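Local structure of FAD-dependent oxidoreductase (Actinomadura kijaniata, 4KCF) at residues Gly270-Ser275 with Arg349-His354; His354-Lys359 with Gln402-Val407. The protein acts as a flavin-dependent sugar N-oxygenase of the acyl-CoA dehydrogenase family, probably oxidising the amino group of a dTDP-linked amino sugar needed to make kijanose. All coordinates share one frame; numbering follows the deposited sequence.

Contact 1 and contact 2 lie with their centres about 9 Å apart on consecutive turns of one long helix, 344-377, and meet at H354, which belongs to both. They follow one another along the chain: contact 1 joins 349-354 back to the short helix 267-273, and contact 2 then joins 354-359 forward to the 402-407 segment leading into helix 406-417. F355 bridges them, its CZ 3.4 Å from CB of S275. Helix 344-377 thus backs two walls of the active site, one bordering the dTDP-sugar and the other hydrogen-bonded to the flavin's ribityl chain through the backbone of Q402, which is consistent with a shared frame for substrate and cofactor.

Contact 1 (Gly270-Ser275 with Arg349-His354); sequences GQTVSS and RQMMRH. With AKM ([(2R,4S,6R)-4-azanyl-4,6-dimethyl-5,5-bis(oxidanyl)oxan-2-yl] [[(2R,3S,5R)-5-[5-methyl-2,4-bis(oxidanylidene)pyrimidin-1-yl]-3-oxidanyl-oxolan-2-yl]methoxy-oxidanyl-phosphoryl] hydrogen phosphate), chain B.
The CA atoms of T272 and M352 lie 5.8 Å apart, and helix 267-273 rests directly on helix 344-377. Threonine suits this tight place because its side chain is short, and two longer methionine side chains close round it from either side. M351 places its CB 3.7 Å from OG1 of T272, runs out extended, and then bends at its last torsion (chi3 80°). That bend carries its CE over CG2 of T272 and to within 3.8 Å of CG2 of V273. M352 starts out with CG anti to the backbone N (chi1 -166°), and two further bends fold the chain so that its CE comes 3.5 Å from OG1 of T272 and also touches CB of Q271. An unbranched, flexible methionine suits both places, because its end can bend to follow the short helix's side chains. OG1 of T272 also lies 3.3 Å from the backbone N of M352, but at too poor an angle to bond; its hydrogen bond goes to the O of L268, one turn back in its own helix, so the buried hydroxyl is satisfied. The far side of the short helix faces the ligand. V273 divides its branches, CG2 to M351 and CG1 to the thymine carbonyl O21. The hydroxyl OG of S274 donates a 2.6 Å hydrogen bond to the phosphate oxygen O2P. G270 suits its place: its CA is already 3.3 Å from O4', the ring oxygen of the deoxyribose, with which a CB would clash. Q271 directs its amide NE2 to N425. With R347 and E130 also bonding the ligand, this is the dTDP-sugar pocket, one wall of which is a short helix backed by the C-terminal helical domain of the acyl-CoA dehydrogenase fold.

Contact 2 (His354-Lys359 with Gln402-Val407); sequences HFQCAK and QPYAYV. With FMN (flavin mononucleotide), chain C.
Q356 grips one peptide unit with both ends of its amide: OE1 accepts the backbone N-H of Y404 at 2.9 Å, while NE2 gives a weak bond, 2.8 Å long, to O of P403. The segment, which leads from the flavin site into helix 406-417 of the acyl-CoA dehydrogenase fold, carries two successive cis peptide bonds, before P403, where proline readily accepts the cis form, and before Y404, where a non-proline cis bond is rare. In the cis unit joining P403 to Y404, the C=O and N-H lie on the same side, and a glutamine amide offers the matching acceptor and donor. The pairing is not flat, for the Y404 nitrogen stands 38° out of the carbonyl plane of Q356. A bend at chi2 (-65°) turns the amide toward this peptide and places NE2 over the centre of the F355 ring, 3.3 Å above its plane. A leucine in place of Q356 would probably leave the buried N-H of Y404 without its acceptor and the cis peptide less firmly fixed. A water linking NZ of K359 (2.8 Å) with O of P403 (3.2 Å) gives that carbonyl a second donor. The extended lysine chain passes the P403 carbonyl and brings CE 3.0 Å from O of Y404, and NZ also bonds O of G398 and O of M401. One residue before P403, the backbone N of Q402 donates to O2' of the flavin mononucleotide at 3.0 Å, while its side-chain NE2 bonds D408. Around these bonds, the Y404 ring, its plane 67° from that of the Q356 amide, has CB of P403 over its centre, and its hydroxyl reaches O of N424. Last, the rigid proline ring presents CG to the F355 ring, 4.0 Å from CE2.

Contact 1 (Gly270-Ser275 with Arg349-His354)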
# COMPACT_ATOMS: atom_id res chain seq x y z
N GLY A 270 -13.25 -3.66 1.44
CA GLY A 270 -12.57 -2.37 1.49
C GLY A 270 -11.10 -2.60 1.82
O GLY A 270 -10.17 -1.99 1.25
N GLN A 271 -10.90 -3.54 2.73
CA GLN A 271 -9.55 -3.93 3.12
C GLN A 271 -8.78 -4.67 2.03
O GLN A 271 -7.54 -4.79 2.13
CB GLN A 271 -9.64 -4.75 4.40
CG GLN A 271 -10.25 -3.93 5.55
CD GLN A 271 -10.25 -4.75 6.80
OE1 GLN A 271 -9.86 -5.91 6.75
NE2 GLN A 271 -10.64 -4.16 7.93
N THR A 272 -9.48 -5.13 1.00
CA THR A 272 -8.80 -5.64 -0.16
C THR A 272 -8.44 -4.46 -1.06
O THR A 272 -7.26 -4.29 -1.42
CB THR A 272 -9.66 -6.72 -0.87
OG1 THR A 272 -9.74 -7.87 -0.02
CG2 THR A 272 -9.01 -7.12 -2.19
N VAL A 273 -9.44 -3.62 -1.37
CA VAL A 273 -9.21 -2.45 -2.23
C VAL A 273 -8.01 -1.64 -1.76
O VAL A 273 -7.20 -1.18 -2.56
CB VAL A 273 -10.49 -1.56 -2.43
CG1 VAL A 273 -10.14 -0.25 -3.11
CG2 VAL A 273 -11.42 -2.24 -3.41
N SER A 274 -7.92 -1.39 -0.46
CA SER A 274 -6.91 -0.49 0.04
C SER A 274 -5.46 -1.00 0.09
O SER A 274 -4.58 -0.14 0.17
CB SER A 274 -7.32 -0.01 1.42
OG SER A 274 -7.17 -1.07 2.35
N SER A 275 -5.18 -2.31 -0.04
CA SER A 275 -3.80 -2.84 -0.05
C SER A 275 -3.43 -3.75 -1.23
O SER A 275 -2.27 -3.89 -1.52
CB SER A 275 -3.60 -3.84 1.10
OG SER A 275 -3.42 -3.09 2.25
N ARG A 349 -15.50 -11.80 1.56
CA ARG A 349 -14.78 -13.06 1.71
C ARG A 349 -13.98 -13.44 0.47
O ARG A 349 -12.77 -13.72 0.56
CB ARG A 349 -15.70 -14.22 2.10
CG ARG A 349 -16.18 -14.10 3.55
CD ARG A 349 -16.97 -15.37 3.94
NE ARG A 349 -18.24 -15.45 3.22
CZ ARG A 349 -19.39 -15.03 3.74
NH1 ARG A 349 -19.44 -14.51 4.96
NH2 ARG A 349 -20.52 -15.13 3.05
N GLN A 350 -14.63 -13.34 -0.69
CA GLN A 350 -13.97 -13.69 -1.93
C GLN A 350 -12.84 -12.76 -2.35
O GLN A 350 -11.84 -13.21 -2.94
CB GLN A 350 -14.99 -13.74 -3.04
CG GLN A 350 -15.90 -14.96 -2.85
CD GLN A 350 -16.62 -15.34 -4.13
OE1 GLN A 350 -16.15 -15.03 -5.21
NE2 GLN A 350 -17.77 -16.00 -4.01
N MET A 351 -13.08 -11.47 -2.13
CA MET A 351 -12.03 -10.47 -2.34
C MET A 351 -10.80 -10.77 -1.47
O MET A 351 -9.69 -10.80 -1.98
CB MET A 351 -12.59 -9.06 -2.14
CG MET A 351 -13.36 -8.60 -3.40
SD MET A 351 -14.03 -6.92 -3.26
CE MET A 351 -12.59 -5.88 -3.61
N MET A 352 -10.99 -10.96 -0.18
CA MET A 352 -9.92 -11.23 0.77
C MET A 352 -9.21 -12.57 0.48
O MET A 352 -8.01 -12.69 0.68
CB MET A 352 -10.41 -11.09 2.21
CG MET A 352 -9.31 -11.02 3.25
SD MET A 352 -8.06 -9.75 2.93
CE MET A 352 -9.03 -8.31 3.37
N ARG A 353 -9.96 -13.56 -0.01
CA ARG A 353 -9.45 -14.85 -0.42
C ARG A 353 -8.49 -14.72 -1.60
O ARG A 353 -7.36 -15.20 -1.52
CB ARG A 353 -10.59 -15.82 -0.75
CG ARG A 353 -10.11 -17.25 -1.04
CD ARG A 353 -9.56 -17.91 0.24
NE ARG A 353 -9.38 -19.36 0.22
CZ ARG A 353 -10.38 -20.23 0.35
NH1 ARG A 353 -11.61 -19.76 0.40
NH2 ARG A 353 -10.17 -21.54 0.36
N HIS A 354 -8.92 -14.06 -2.67
CA HIS A 354 -8.01 -13.83 -3.78
C HIS A 354 -6.76 -13.07 -3.30
O HIS A 354 -5.63 -13.41 -3.64
CB HIS A 354 -8.72 -12.99 -4.85
CG HIS A 354 -9.59 -13.78 -5.78
ND1 HIS A 354 -9.10 -14.45 -6.88
CD2 HIS A 354 -10.93 -14.01 -5.78
CE1 HIS A 354 -10.09 -15.06 -7.51
NE2 HIS A 354 -11.21 -14.78 -6.88
O2P AKM B . -8.37 -0.70 4.67
P AKM B . -9.53 0.14 5.22
O1P AKM B . -10.30 -0.38 6.40
OPP AKM B . -8.98 1.57 5.67
P2 AKM B . -7.91 2.51 4.95
O3P AKM B . -8.16 3.88 5.58
O1 AKM B . -6.49 2.01 5.49
C1 AKM B . -5.54 1.28 4.72
C2 AKM B . -4.53 0.60 5.66
C3 AKM B . -3.30 0.16 4.86
C3M AKM B . -3.78 -1.13 4.20
N3 AKM B . -2.17 -0.15 5.76
C4 AKM B . -2.74 1.25 3.93
O4A AKM B . -1.86 2.14 4.64
O4B AKM B . -1.91 0.65 2.93
C5 AKM B . -3.69 2.37 3.48
C6 AKM B . -3.57 2.98 2.09
O5 AKM B . -5.06 2.32 3.88
O4P AKM B . -7.89 2.48 3.43
O5' AKM B . -10.55 0.37 4.00
C5' AKM B . -11.74 1.09 4.29
C4' AKM B . -12.04 1.81 2.99
C3' AKM B . -13.22 2.78 3.07
O3' AKM B . -12.69 4.09 3.24
C2' AKM B . -13.92 2.70 1.73
C1' AKM B . -13.29 1.50 1.02
O4' AKM B . -12.44 0.86 1.99
N11 AKM B . -14.22 0.50 0.47
C21 AKM B . -14.12 0.18 -0.81
O21 AKM B . -13.23 0.83 -1.60
N31 AKM B . -14.91 -0.74 -1.40
C41 AKM B . -15.81 -1.39 -0.64
O41 AKM B . -16.62 -2.34 -1.17
C51 AKM B . -15.92 -1.10 0.80
C5A AKM B . -16.92 -1.85 1.64
C61 AKM B . -15.08 -0.12 1.30

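Contact 2 (His354-Lys359 with Gln402-Val407)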
# COMPACT_ATOMS: atom_id res chain seq x y z
N HIS A 354 -8.92 -14.06 -2.67
CA HIS A 354 -8.01 -13.83 -3.78
C HIS A 354 -6.76 -13.07 -3.30
O HIS A 354 -5.63 -13.41 -3.64
CB HIS A 354 -8.72 -12.99 -4.85
CG HIS A 354 -9.59 -13.78 -5.78
ND1 HIS A 354 -9.10 -14.45 -6.88
CD2 HIS A 354 -10.93 -14.01 -5.78
CE1 HIS A 354 -10.09 -15.06 -7.51
NE2 HIS A 354 -11.21 -14.78 -6.88
N PHE A 355 -6.99 -11.98 -2.58
CA PHE A 355 -5.89 -11.15 -2.06
C PHE A 355 -4.94 -12.01 -1.21
O PHE A 355 -3.73 -11.97 -1.44
CB PHE A 355 -6.47 -10.01 -1.24
CG PHE A 355 -5.48 -9.06 -0.61
CD1 PHE A 355 -4.14 -9.02 -0.96
CD2 PHE A 355 -5.98 -8.10 0.28
CE1 PHE A 355 -3.25 -8.11 -0.40
CE2 PHE A 355 -5.11 -7.19 0.88
CZ PHE A 355 -3.74 -7.19 0.56
N GLN A 356 -5.44 -12.76 -0.23
CA GLN A 356 -4.48 -13.40 0.70
C GLN A 356 -3.79 -14.67 0.13
O GLN A 356 -2.62 -14.95 0.47
CB GLN A 356 -5.08 -13.68 2.10
CG GLN A 356 -5.54 -12.38 2.76
CD GLN A 356 -4.39 -11.42 3.06
OE1 GLN A 356 -3.35 -11.83 3.61
NE2 GLN A 356 -4.56 -10.14 2.69
N CYS A 357 -4.50 -15.41 -0.72
CA CYS A 357 -3.88 -16.55 -1.43
C CYS A 357 -2.73 -15.97 -2.24
O CYS A 357 -1.66 -16.52 -2.16
CB CYS A 357 -4.86 -17.23 -2.38
SG CYS A 357 -6.09 -18.24 -1.54
N ALA A 358 -2.92 -14.88 -2.98
CA ALA A 358 -1.87 -14.28 -3.80
C ALA A 358 -0.73 -13.69 -2.98
O ALA A 358 0.42 -13.86 -3.34
CB ALA A 358 -2.45 -13.17 -4.72
N LYS A 359 -1.05 -12.93 -1.93
CA LYS A 359 -0.07 -12.33 -1.05
C LYS A 359 0.89 -13.34 -0.46
O LYS A 359 2.09 -13.10 -0.44
CB LYS A 359 -0.78 -11.53 0.09
CG LYS A 359 0.19 -10.99 1.21
CD LYS A 359 -0.50 -9.94 2.04
CE LYS A 359 0.22 -9.57 3.34
NZ LYS A 359 0.99 -8.35 2.96
N GLN A 402 -0.03 -5.74 7.15
CA GLN A 402 -1.37 -6.28 7.38
C GLN A 402 -2.35 -5.59 6.45
O GLN A 402 -2.16 -4.41 6.16
CB GLN A 402 -1.84 -5.90 8.80
CG GLN A 402 -0.95 -6.56 9.85
CD GLN A 402 -1.33 -8.03 10.08
OE1 GLN A 402 -2.29 -8.54 9.51
NE2 GLN A 402 -0.57 -8.70 10.95
N PRO A 403 -3.40 -6.29 5.98
CA PRO A 403 -3.74 -7.70 6.21
C PRO A 403 -3.07 -8.61 5.18
O PRO A 403 -2.99 -8.24 4.01
CB PRO A 403 -5.27 -7.71 5.95
CG PRO A 403 -5.46 -6.65 4.80
CD PRO A 403 -4.36 -5.60 5.09
N TYR A 404 -2.53 -9.77 5.55
CA TYR A 404 -2.20 -10.20 6.91
C TYR A 404 -0.75 -10.67 6.83
O TYR A 404 -0.32 -11.23 5.81
CB TYR A 404 -3.03 -11.45 7.31
CG TYR A 404 -4.52 -11.23 7.31
CD1 TYR A 404 -5.14 -10.48 8.31
CD2 TYR A 404 -5.31 -11.81 6.31
CE1 TYR A 404 -6.52 -10.29 8.28
CE2 TYR A 404 -6.66 -11.66 6.29
CZ TYR A 404 -7.26 -10.86 7.25
OH TYR A 404 -8.61 -10.68 7.14
N ALA A 405 -0.01 -10.55 7.93
CA ALA A 405 1.32 -11.17 7.94
C ALA A 405 1.09 -12.70 7.96
O ALA A 405 -0.04 -13.18 8.16
CB ALA A 405 2.17 -10.65 9.19
N TYR A 406 2.16 -13.47 7.75
CA TYR A 406 2.08 -14.89 7.47
C TYR A 406 1.25 -15.64 8.52
O TYR A 406 0.28 -16.33 8.22
CB TYR A 406 3.50 -15.46 7.39
CG TYR A 406 3.46 -16.98 7.21
CD1 TYR A 406 3.15 -17.53 5.98
CD2 TYR A 406 3.71 -17.84 8.28
CE1 TYR A 406 3.10 -18.93 5.83
CE2 TYR A 406 3.66 -19.23 8.14
CZ TYR A 406 3.36 -19.77 6.90
OH TYR A 406 3.30 -21.13 6.71
N VAL A 407 1.60 -15.44 9.79
CA VAL A 407 0.95 -16.18 10.87
C VAL A 407 -0.55 -15.94 10.90
O VAL A 407 -1.33 -16.89 11.03
CB VAL A 407 1.64 -15.88 12.21
CG1 VAL A 407 0.88 -16.57 13.30
CG2 VAL A 407 3.06 -16.48 12.22
N1 FMN C . 0.63 0.64 8.04
C2 FMN C . -0.23 1.68 7.84
O2 FMN C . -1.35 1.58 8.42
N3 FMN C . 0.12 2.73 7.04
C4 FMN C . 1.37 2.74 6.53
O4 FMN C . 1.75 3.78 5.74
C4A FMN C . 2.25 1.64 6.70
N5 FMN C . 3.51 1.60 6.16
C5A FMN C . 4.33 0.56 6.44
C6 FMN C . 5.61 0.54 5.87
C7 FMN C . 6.48 -0.54 6.12
C7M FMN C . 7.86 -0.55 5.53
C8 FMN C . 6.05 -1.66 7.00
C8M FMN C . 6.91 -2.86 7.31
C9 FMN C . 4.76 -1.59 7.51
C9A FMN C . 3.90 -0.50 7.25
N10 FMN C . 2.66 -0.47 7.81
C10 FMN C . 1.85 0.58 7.50
C1' FMN C . 2.10 -1.46 8.75
C2' FMN C . 1.96 -2.98 8.59
O2' FMN C . 0.87 -2.91 7.67
C3' FMN C . 1.75 -3.93 9.81
O3' FMN C . 0.71 -3.54 10.73
C4' FMN C . 2.90 -4.39 10.76
O4' FMN C . 4.31 -4.27 10.45
O HOH W 1 -0.88 -6.37 2.44